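STAS/SEC14 domain-containing protein (Shewanella loihica PV-4, PDB 2Q3L) is of unknown function but has a SpoIIAA-like (STAS) fold, and may associate with membranes and bind a small ligand. Local coordinates at residues 30-33 against 34-38; 65-68 against 69-72. All blocks are in the same frame, centred on the assembly; numbering follows the deposited sequence.

Contact 1 of 2, residues 30-33 against 34-38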
# COMPACT_ATOMS: atom_id res chain seq x y z
N LEU A 30 0.46 6.67 1.11
CA LEU A 30 1.79 6.12 1.38
C LEU A 30 1.72 4.63 1.63
O LEU A 30 0.76 4.15 2.27
CB LEU A 30 2.43 6.82 2.59
CG LEU A 30 2.46 8.36 2.51
CD1 LEU A 30 3.29 8.89 3.72
CD2 LEU A 30 3.08 8.86 1.25
N THR A 31 2.72 3.92 1.10
CA THR A 31 2.84 2.50 1.23
C THR A 31 4.10 2.18 2.01
O THR A 31 4.94 3.05 2.25
CB THR A 31 2.97 1.82 -0.13
OG1 THR A 31 4.14 2.32 -0.76
CG2 THR A 31 1.74 2.10 -1.04
N HIS A 32 4.20 0.93 2.43
CA HIS A 32 5.36 0.43 3.10
C HIS A 32 6.64 0.55 2.22
O HIS A 32 7.74 0.84 2.71
CB HIS A 32 5.07 -1.02 3.46
CG HIS A 32 6.28 -1.77 3.89
ND1 HIS A 32 6.96 -1.49 5.06
CD2 HIS A 32 6.92 -2.83 3.33
CE1 HIS A 32 7.97 -2.32 5.20
NE2 HIS A 32 7.96 -3.16 4.17
N GLU A 33 6.47 0.34 0.92
CA GLU A 33 7.55 0.46 -0.04
C GLU A 33 8.05 1.91 -0.04
O GLU A 33 9.23 2.11 -0.18
CB GLU A 33 7.11 0.03 -1.44
CG GLU A 33 6.79 -1.49 -1.56
CD GLU A 33 5.56 -2.02 -0.71
OE1 GLU A 33 4.56 -1.27 -0.50
OE2 GLU A 33 5.59 -3.21 -0.28
N ASP A 34 7.18 2.89 0.17
CA ASP A 34 7.60 4.30 0.25
C ASP A 34 8.46 4.53 1.48
O ASP A 34 9.46 5.25 1.36
CB ASP A 34 6.40 5.28 0.24
CG ASP A 34 5.58 5.20 -1.04
OD1 ASP A 34 6.11 4.70 -2.06
OD2 ASP A 34 4.40 5.59 -1.01
N TYR A 35 8.07 3.97 2.64
CA TYR A 35 8.87 4.08 3.86
C TYR A 35 10.20 3.35 3.71
O TYR A 35 11.22 3.80 4.21
CB TYR A 35 8.10 3.62 5.11
CG TYR A 35 7.20 4.72 5.61
CD1 TYR A 35 5.92 4.92 5.06
CD2 TYR A 35 7.66 5.63 6.54
CE1 TYR A 35 5.09 6.02 5.47
CE2 TYR A 35 6.84 6.71 6.98
CZ TYR A 35 5.56 6.89 6.42
OH TYR A 35 4.78 7.92 6.84
N GLU A 36 10.18 2.21 3.04
CA GLU A 36 11.40 1.52 2.73
C GLU A 36 12.36 2.32 1.86
O GLU A 36 13.53 2.26 2.11
CB GLU A 36 11.11 0.19 2.02
CG GLU A 36 10.71 -0.89 2.93
CD GLU A 36 10.65 -2.22 2.20
OE1 GLU A 36 10.19 -2.23 1.04
OE2 GLU A 36 11.07 -3.24 2.81
N GLN A 37 11.88 2.99 0.82
CA GLN A 37 12.73 3.81 -0.04
C GLN A 37 13.36 4.99 0.70
O GLN A 37 14.49 5.40 0.44
CB GLN A 37 11.95 4.42 -1.19
CG GLN A 37 11.55 3.50 -2.32
CD GLN A 37 10.66 4.23 -3.38
OE1 GLN A 37 10.84 5.44 -3.66
NE2 GLN A 37 9.70 3.50 -3.94
N MSE A 38 12.62 5.53 1.64
CA MSE A 38 13.04 6.74 2.36
C MSE A 38 13.94 6.48 3.58
O MSE A 38 14.64 7.40 4.06
CB MSE A 38 11.73 7.48 2.77
CG MSE A 38 11.90 8.79 3.55
SE MSE A 38 11.95 8.42 5.47
CE MSE A 38 10.08 8.58 5.97
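Thr31 and Asp34 face each other across the first turn of helix 32-45, and each side chain binds the other's backbone. Thr31 OG1 lies between its own backbone N and carbonyl carbon (chi1 61°). From there it accepts from Asp34 N at 3.2 Å. In return the Asp34 carboxylate turns back to the residue before the helix (CG anti to the carbonyl carbon), and its OD2 accepts from Thr31 N at 3.2 Å. That N-H comes from above the carboxylate plane, 56° out of it. OD2 is also hydrogen-bonded to His7 ND1 on strand 7-16, so two nitrogens hold one oxygen of this buried residue. The partial positive charge of the helix start would probably favour the ionised carboxylate.

His32 and Glu36 sit one turn apart on another side of the helix. CG of Glu36 lies over one face of the His32 ring, 4.0 Å from its centroid, a CH-pi contact. The ring and carboxylate planes are 34° apart. His32 ND1 is hydrogen-bonded to Asp73 OD2 on helix 68-81.

The Tyr35 ring packs against helix 68-81 and against Ile9 and Leu66 of strands 7-16 and 54-66. Its edge meets Thr31 O in plane, with CD1 3.5 Å from that oxygen. Leu30 CD1 comes obliquely to the phenol end, 3.6 Å from Tyr35 OH. Tyr35 OH bonds a bound 2-methyl-2,4-pentanediol molecule, probably from the crystallisation liquor. Along the backbone, Tyr35 N, Glu36 N and Gln37 N bond to Thr31 O, His32 O and Glu33 O. The reciprocal Thr31 and Asp34 bonds are a capping box, here starting the helix of the beta-alpha-beta unit formed by strand 19-30, helix 32-45 and strand 54-66.

Contact 2 of 2, residues 65-68 against 69-72; sequences GLSL and HAAW
His69 extends from the first turn of helix 68-81, and its CB lies 3.7 Å from Leu68 C. Its CG is anti to the backbone N (chi1 -163°), which places the imidazole where it stacks on the ring of His32. Ala70 comes next and meets the cap. Its N-H points at Ser67 OG at 3.0 Å and an angle of 160°, although the place of OG is less sure because of a close approach elsewhere in the model. Ser67 holds the N-cap position, right before the helix, and this is its capping bond. This is the turn from strand to helix in the beta-alpha-beta unit made by strand 54-66, helix 68-81 and strand 85-91. The methyl of Ala70 also packs on Leu66, CB to CB 4.1 Å.

Ala71 N bonds to Ser67 O at 2.9 Å. Leu66 reaches past Ala70, and its CD2 lies 3.7 Å from Ala71 CA. At Trp72 the backbone N bonds to Leu68 O. Leu68 lies over one face of the indole: its CD1 is 4.1 Å from the six-membered ring centroid, a CH-pi contact, and its O stands 3.6 Å above the ring plane, toward the rim. CZ2 is the indole atom nearest this methyl, at 3.7 Å. An alanine in place of Leu68 would probably leave that indole face without its methyl cover and let the ring turn more freely. Leu68 and Trp72 each also pack on the other's counterpart in the second subunit.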
# COMPACT_ATOMS: atom_id res chain seq x y z
N GLY A 65 -3.15 9.83 2.73
CA GLY A 65 -3.14 8.98 3.93
C GLY A 65 -2.03 7.96 3.93
O GLY A 65 -1.14 7.99 3.09
N LEU A 66 -2.07 7.05 4.90
CA LEU A 66 -1.09 5.98 5.02
C LEU A 66 -1.75 4.62 4.96
O LEU A 66 -2.78 4.43 5.57
CB LEU A 66 -0.33 6.09 6.34
CG LEU A 66 0.82 7.11 6.49
CD1 LEU A 66 0.32 8.53 6.46
CD2 LEU A 66 1.54 6.85 7.75
N SER A 67 -1.14 3.65 4.29
CA SER A 67 -1.64 2.28 4.37
C SER A 67 -1.43 1.84 5.81
O SER A 67 -0.74 2.51 6.59
CB SER A 67 -0.88 1.32 3.46
OG SER A 67 0.48 1.10 3.90
N LEU A 68 -2.01 0.70 6.14
CA LEU A 68 -1.91 0.17 7.49
C LEU A 68 -0.46 -0.13 7.82
O LEU A 68 0.06 0.28 8.88
CB LEU A 68 -2.79 -1.09 7.61
CG LEU A 68 -2.78 -1.91 8.91
CD1 LEU A 68 -3.09 -1.03 10.12
CD2 LEU A 68 -3.74 -3.09 8.79
N HIS A 69 0.21 -0.84 6.90
CA HIS A 69 1.62 -1.17 7.09
C HIS A 69 2.46 0.12 7.20
O HIS A 69 3.33 0.20 8.06
CB HIS A 69 2.11 -2.06 5.95
CG HIS A 69 3.38 -2.80 6.21
ND1 HIS A 69 3.81 -3.84 5.40
CD2 HIS A 69 4.30 -2.70 7.22
CE1 HIS A 69 4.93 -4.34 5.89
NE2 HIS A 69 5.23 -3.68 7.00
N ALA A 70 2.19 1.11 6.34
CA ALA A 70 2.89 2.38 6.37
C ALA A 70 2.73 3.10 7.72
O ALA A 70 3.71 3.65 8.23
CB ALA A 70 2.46 3.27 5.26
N ALA A 71 1.53 3.08 8.29
CA ALA A 71 1.32 3.68 9.60
C ALA A 71 2.21 3.03 10.67
O ALA A 71 2.70 3.69 11.57
CB ALA A 71 -0.13 3.57 10.00
N TRP A 72 2.40 1.73 10.58
CA TRP A 72 3.31 1.05 11.48
C TRP A 72 4.77 1.42 11.26
O TRP A 72 5.48 1.57 12.24
CB TRP A 72 3.11 -0.46 11.41
CG TRP A 72 1.79 -0.88 11.94
CD1 TRP A 72 1.05 -0.24 12.94
CD2 TRP A 72 1.07 -2.05 11.61
NE1 TRP A 72 -0.09 -0.93 13.19
CE2 TRP A 72 -0.11 -2.05 12.40
CE3 TRP A 72 1.32 -3.13 10.76
CZ2 TRP A 72 -1.04 -3.07 12.35
CZ3 TRP A 72 0.38 -4.15 10.71
CH2 TRP A 72 -0.79 -4.11 11.49

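How the contacts relate
Contact 1 and contact 2 start two consecutive helices after neighbouring parallel strands, and their centres lie about 9 Å apart. The end of strand 19-30 joins strand 54-66 and the residue after it: Leu30 N to Gly65 O at 2.9 Å and Leu30 O to Ser67 N at 2.8 Å, both probable hydrogen bonds. The helix starts meet as well, with His32 ND1 3.4 Å from His69 NE2. Farther along helix 32-45, Tyr35 OH lies 3.5 Å from Leu66 CD2. Both of these side chains border the bound 2-methyl-2,4-pentanediol, which may mark a pocket between the contacts. Both contacts also touch the second subunit.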